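Local coordinates for protein fusolin (Unidentified entomopoxvirus, PDB 4OW5) that probably binds chitin and oxidatively cleaves it as a lytic polysaccharide monooxygenase, enhances viral virulence and crystallizes in vivo into viral spindles, at residues T207-Y212 / A229-A234. Numbering follows the deposited sequence.
Sequences TQFVLY and ADVIFA
Phe209 lays one face of its ring against Val231, its partner in a hydrogen-bonded antiparallel pair. CB of Val231 sits 3.9 Å from the ring centroid in a CH-pi contact displaced toward the rim, while its CG1 comes within 3.4 Å of Phe209 CZ. The ring reaches this place because Phe209 CG lies between the backbone N and the carbonyl carbon (chi1 62°), a turn that carries the ring across to the partner strand and brings its CE1 and CZ end to Phe233. There Phe209 CE1 meets Phe233 CE2 at 3.5 Å; the ring planes are 29° apart but slid so that they barely overlap. The other branch of Val231, CG2, packs on Leu211 CD1. Beneath these side chains the backbones pair through Phe209 with Val231 and Leu211 with Ala229, two bonds each, including a nearly straight one from Phe209 N to Val231 O (2.8 Å). The strands belong to the beta hairpin 209-217/223-234 of the fibronectin type III-like sandwich of the LPMO domain, and strand 147-154 pairs with the other edge of 209-217 through Val210 and Tyr212, its Ile153 touching the side chains of Phe209 and Leu211. On the far side of 223-234, parallel strand 120-123 packs Ile122 on Val231 and Phe233. The opposite sheet face carries Val210 and Asp230, a non-hydrogen-bonded pair lying side by side with Val210 CG2 close to Asp230 OD1. One water accepts from Gln208 NE2 and donates to Phe209 O and to Asp230 OD1 (2.7 Å), tying amide, carbonyl and carboxylate together. Arg10 forms a salt bridge with the same OD1, which would favour a charged carboxylate, and Gln208 NE2 also bonds Trp117 O. Where direct pairing gives out, a second water bridges Thr207 O and Phe233 N.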
ATOM      1  N   THR A 207      -2.449   0.633   5.488  1.00 13.80           N
ATOM      2  CA  THR A 207      -1.006   0.452   5.349  1.00 13.98           C
ATOM      3  C   THR A 207      -0.564  -0.807   6.077  1.00 16.65           C
ATOM      4  O   THR A 207      -1.285  -1.327   6.939  1.00 13.33           O
ATOM      5  CB  THR A 207      -0.301   1.667   5.965  1.00 20.80           C
ATOM      6  OG1 THR A 207      -0.765   1.796   7.309  1.00 24.83           O
ATOM      7  CG2 THR A 207      -0.566   2.951   5.211  1.00 22.34           C
ATOM      8  N   GLN A 208       0.656  -1.229   5.799  1.00 13.59           N
ATOM      9  CA  GLN A 208       1.241  -2.362   6.482  1.00 13.54           C
ATOM     10  C   GLN A 208       1.410  -1.989   7.957  1.00 15.70           C
ATOM     11  O   GLN A 208       1.785  -0.862   8.270  1.00 14.77           O
ATOM     12  CB  GLN A 208       2.558  -2.761   5.832  1.00 14.30           C
ATOM     13  CG  GLN A 208       3.193  -3.910   6.532  1.00 11.06           C
ATOM     14  CD  GLN A 208       4.314  -4.548   5.784  1.00 14.61           C
ATOM     15  OE1 GLN A 208       4.433  -4.452   4.555  1.00 15.59           O
ATOM     16  NE2 GLN A 208       5.185  -5.179   6.516  1.00 11.93           N
ATOM     17  N   PHE A 209       1.007  -2.884   8.847  1.00 12.36           N
ATOM     18  CA  PHE A 209       1.016  -2.629  10.276  1.00 10.63           C
ATOM     19  C   PHE A 209       1.627  -3.785  11.040  1.00 11.81           C
ATOM     20  O   PHE A 209       1.977  -4.819  10.471  1.00 12.25           O
ATOM     21  CB  PHE A 209      -0.422  -2.345  10.760  1.00 12.85           C
ATOM     22  CG  PHE A 209      -1.408  -3.462  10.580  1.00 12.95           C
ATOM     23  CD1 PHE A 209      -2.051  -3.653   9.368  1.00 14.80           C
ATOM     24  CD2 PHE A 209      -1.709  -4.316  11.628  1.00 14.71           C
ATOM     25  CE1 PHE A 209      -3.024  -4.634   9.230  1.00 15.14           C
ATOM     26  CE2 PHE A 209      -2.622  -5.348  11.470  1.00 15.99           C
ATOM     27  CZ  PHE A 209      -3.310  -5.477  10.287  1.00 14.77           C
ATOM     28  N   VAL A 210       1.768  -3.585  12.339  1.00  8.70           N
ATOM     29  CA  VAL A 210       2.340  -4.548  13.257  1.00  9.19           C
ATOM     30  C   VAL A 210       1.321  -4.856  14.333  1.00 13.95           C
ATOM     31  O   VAL A 210       0.621  -3.960  14.834  1.00 13.29           O
ATOM     32  CB  VAL A 210       3.712  -4.044  13.869  1.00 12.88           C
ATOM     33  CG1 VAL A 210       4.120  -4.840  15.122  1.00 13.65           C
ATOM     34  CG2 VAL A 210       4.811  -4.081  12.838  1.00 12.68           C
ATOM     35  N   LEU A 211       1.217  -6.144  14.649  1.00 10.66           N
ATOM     36  CA  LEU A 211       0.464  -6.663  15.786  1.00 10.90           C
ATOM     37  C   LEU A 211       1.514  -7.083  16.801  1.00 16.17           C
ATOM     38  O   LEU A 211       2.521  -7.672  16.404  1.00 15.17           O
ATOM     39  CB  LEU A 211      -0.463  -7.830  15.398  1.00 11.12           C
ATOM     40  CG  LEU A 211      -1.610  -7.428  14.460  1.00 15.50           C
ATOM     41  CD1 LEU A 211      -2.360  -8.597  13.939  1.00 17.05           C
ATOM     42  CD2 LEU A 211      -2.563  -6.485  15.136  1.00 15.21           C
ATOM     43  N   TYR A 212       1.379  -6.632  18.039  1.00 10.65           N
ATOM     44  CA  TYR A 212       2.302  -6.950  19.118  1.00 10.33           C
ATOM     45  C   TYR A 212       1.588  -7.832  20.140  1.00 13.98           C
ATOM     46  O   TYR A 212       0.518  -7.477  20.600  1.00 11.32           O
ATOM     47  CB  TYR A 212       2.815  -5.684  19.760  1.00  9.16           C
ATOM     48  CG  TYR A 212       4.071  -5.836  20.595  1.00 10.22           C
ATOM     49  CD1 TYR A 212       5.216  -6.437  20.071  1.00 13.08           C
ATOM     50  CD2 TYR A 212       4.116  -5.385  21.910  1.00 10.71           C
ATOM     51  CE1 TYR A 212       6.377  -6.545  20.818  1.00 17.32           C
ATOM     52  CE2 TYR A 212       5.290  -5.436  22.645  1.00 10.34           C
ATOM     53  CZ  TYR A 212       6.410  -6.041  22.111  1.00 14.68           C
ATOM     54  OH  TYR A 212       7.566  -6.026  22.834  1.00 12.04           O
ATOM     55  N   ALA A 229       4.287  -9.199  14.838  1.00 11.19           N
ATOM     56  CA  ALA A 229       3.776  -9.866  13.642  1.00 11.62           C
ATOM     57  C   ALA A 229       3.431  -8.779  12.614  1.00 14.01           C
ATOM     58  O   ALA A 229       2.702  -7.844  12.932  1.00 12.46           O
ATOM     59  CB  ALA A 229       2.570 -10.695  13.964  1.00 11.35           C
ATOM     60  N   ASP A 230       3.962  -8.911  11.414  1.00  8.74           N
ATOM     61  CA  ASP A 230       3.746  -7.975  10.301  1.00  9.10           C
ATOM     62  C   ASP A 230       2.520  -8.411   9.491  1.00 12.87           C
ATOM     63  O   ASP A 230       2.378  -9.582   9.136  1.00 14.74           O
ATOM     64  CB  ASP A 230       4.985  -7.911   9.419  1.00 10.44           C
ATOM     65  CG  ASP A 230       6.222  -7.502  10.205  1.00 18.63           C
ATOM     66  OD1 ASP A 230       6.267  -6.329  10.680  1.00 17.31           O
ATOM     67  OD2 ASP A 230       7.145  -8.355  10.364  1.00 13.97           O
ATOM     68  N   VAL A 231       1.645  -7.488   9.212  1.00 10.15           N
ATOM     69  CA  VAL A 231       0.365  -7.747   8.542  1.00 10.88           C
ATOM     70  C   VAL A 231      -0.018  -6.599   7.590  1.00 14.15           C
ATOM     71  O   VAL A 231       0.243  -5.429   7.866  1.00 13.11           O
ATOM     72  CB  VAL A 231      -0.780  -7.941   9.607  1.00 15.39           C
ATOM     73  CG1 VAL A 231      -2.115  -8.386   8.971  1.00 13.99           C
ATOM     74  CG2 VAL A 231      -0.393  -8.888  10.736  1.00 16.36           C
ATOM     75  N   ILE A 232      -0.761  -6.950   6.533  1.00 11.45           N
ATOM     76  CA  ILE A 232      -1.314  -6.003   5.591  1.00 11.53           C
ATOM     77  C   ILE A 232      -2.648  -6.518   5.080  1.00 15.15           C
ATOM     78  O   ILE A 232      -2.812  -7.708   4.839  1.00 14.88           O
ATOM     79  CB  ILE A 232      -0.350  -5.676   4.414  1.00 13.15           C
ATOM     80  CG1 ILE A 232      -0.746  -4.337   3.773  1.00 13.56           C
ATOM     81  CG2 ILE A 232      -0.253  -6.803   3.376  1.00 13.13           C
ATOM     82  CD1 ILE A 232       0.225  -3.858   2.646  1.00 13.32           C
ATOM     83  N   PHE A 233      -3.597  -5.621   4.903  1.00 11.68           N
ATOM     84  CA  PHE A 233      -4.857  -5.967   4.282  1.00 12.74           C
ATOM     85  C   PHE A 233      -4.691  -5.750   2.772  1.00 18.48           C
ATOM     86  O   PHE A 233      -4.075  -4.768   2.373  1.00 22.14           O
ATOM     87  CB  PHE A 233      -6.005  -5.116   4.873  1.00 13.81           C
ATOM     88  CG  PHE A 233      -6.357  -5.582   6.260  1.00 15.43           C
ATOM     89  CD1 PHE A 233      -6.939  -6.818   6.461  1.00 16.92           C
ATOM     90  CD2 PHE A 233      -6.109  -4.781   7.366  1.00 17.32           C
ATOM     91  CE1 PHE A 233      -7.219  -7.274   7.736  1.00 19.20           C
ATOM     92  CE2 PHE A 233      -6.437  -5.220   8.644  1.00 20.37           C
ATOM     93  CZ  PHE A 233      -7.020  -6.461   8.816  1.00 19.01           C
ATOM     94  N   ALA A 234      -5.173  -6.666   1.947  1.00 15.79           N
ATOM     95  CA  ALA A 234      -5.140  -6.512   0.495  1.00 14.47           C
ATOM     96  C   ALA A 234      -6.543  -6.104   0.029  1.00 18.46           C
ATOM     97  O   ALA A 234      -7.526  -6.777   0.343  1.00 18.04           O
ATOM     98  CB  ALA A 234      -4.672  -7.776  -0.186  1.00 15.36           C
TER
HETATM   99  O   HOH W   1      -3.381  -2.781   5.717  1.00 17.92           O
HETATM  100  O   HOH W   2       4.540  -4.652   9.409  1.00 14.39           O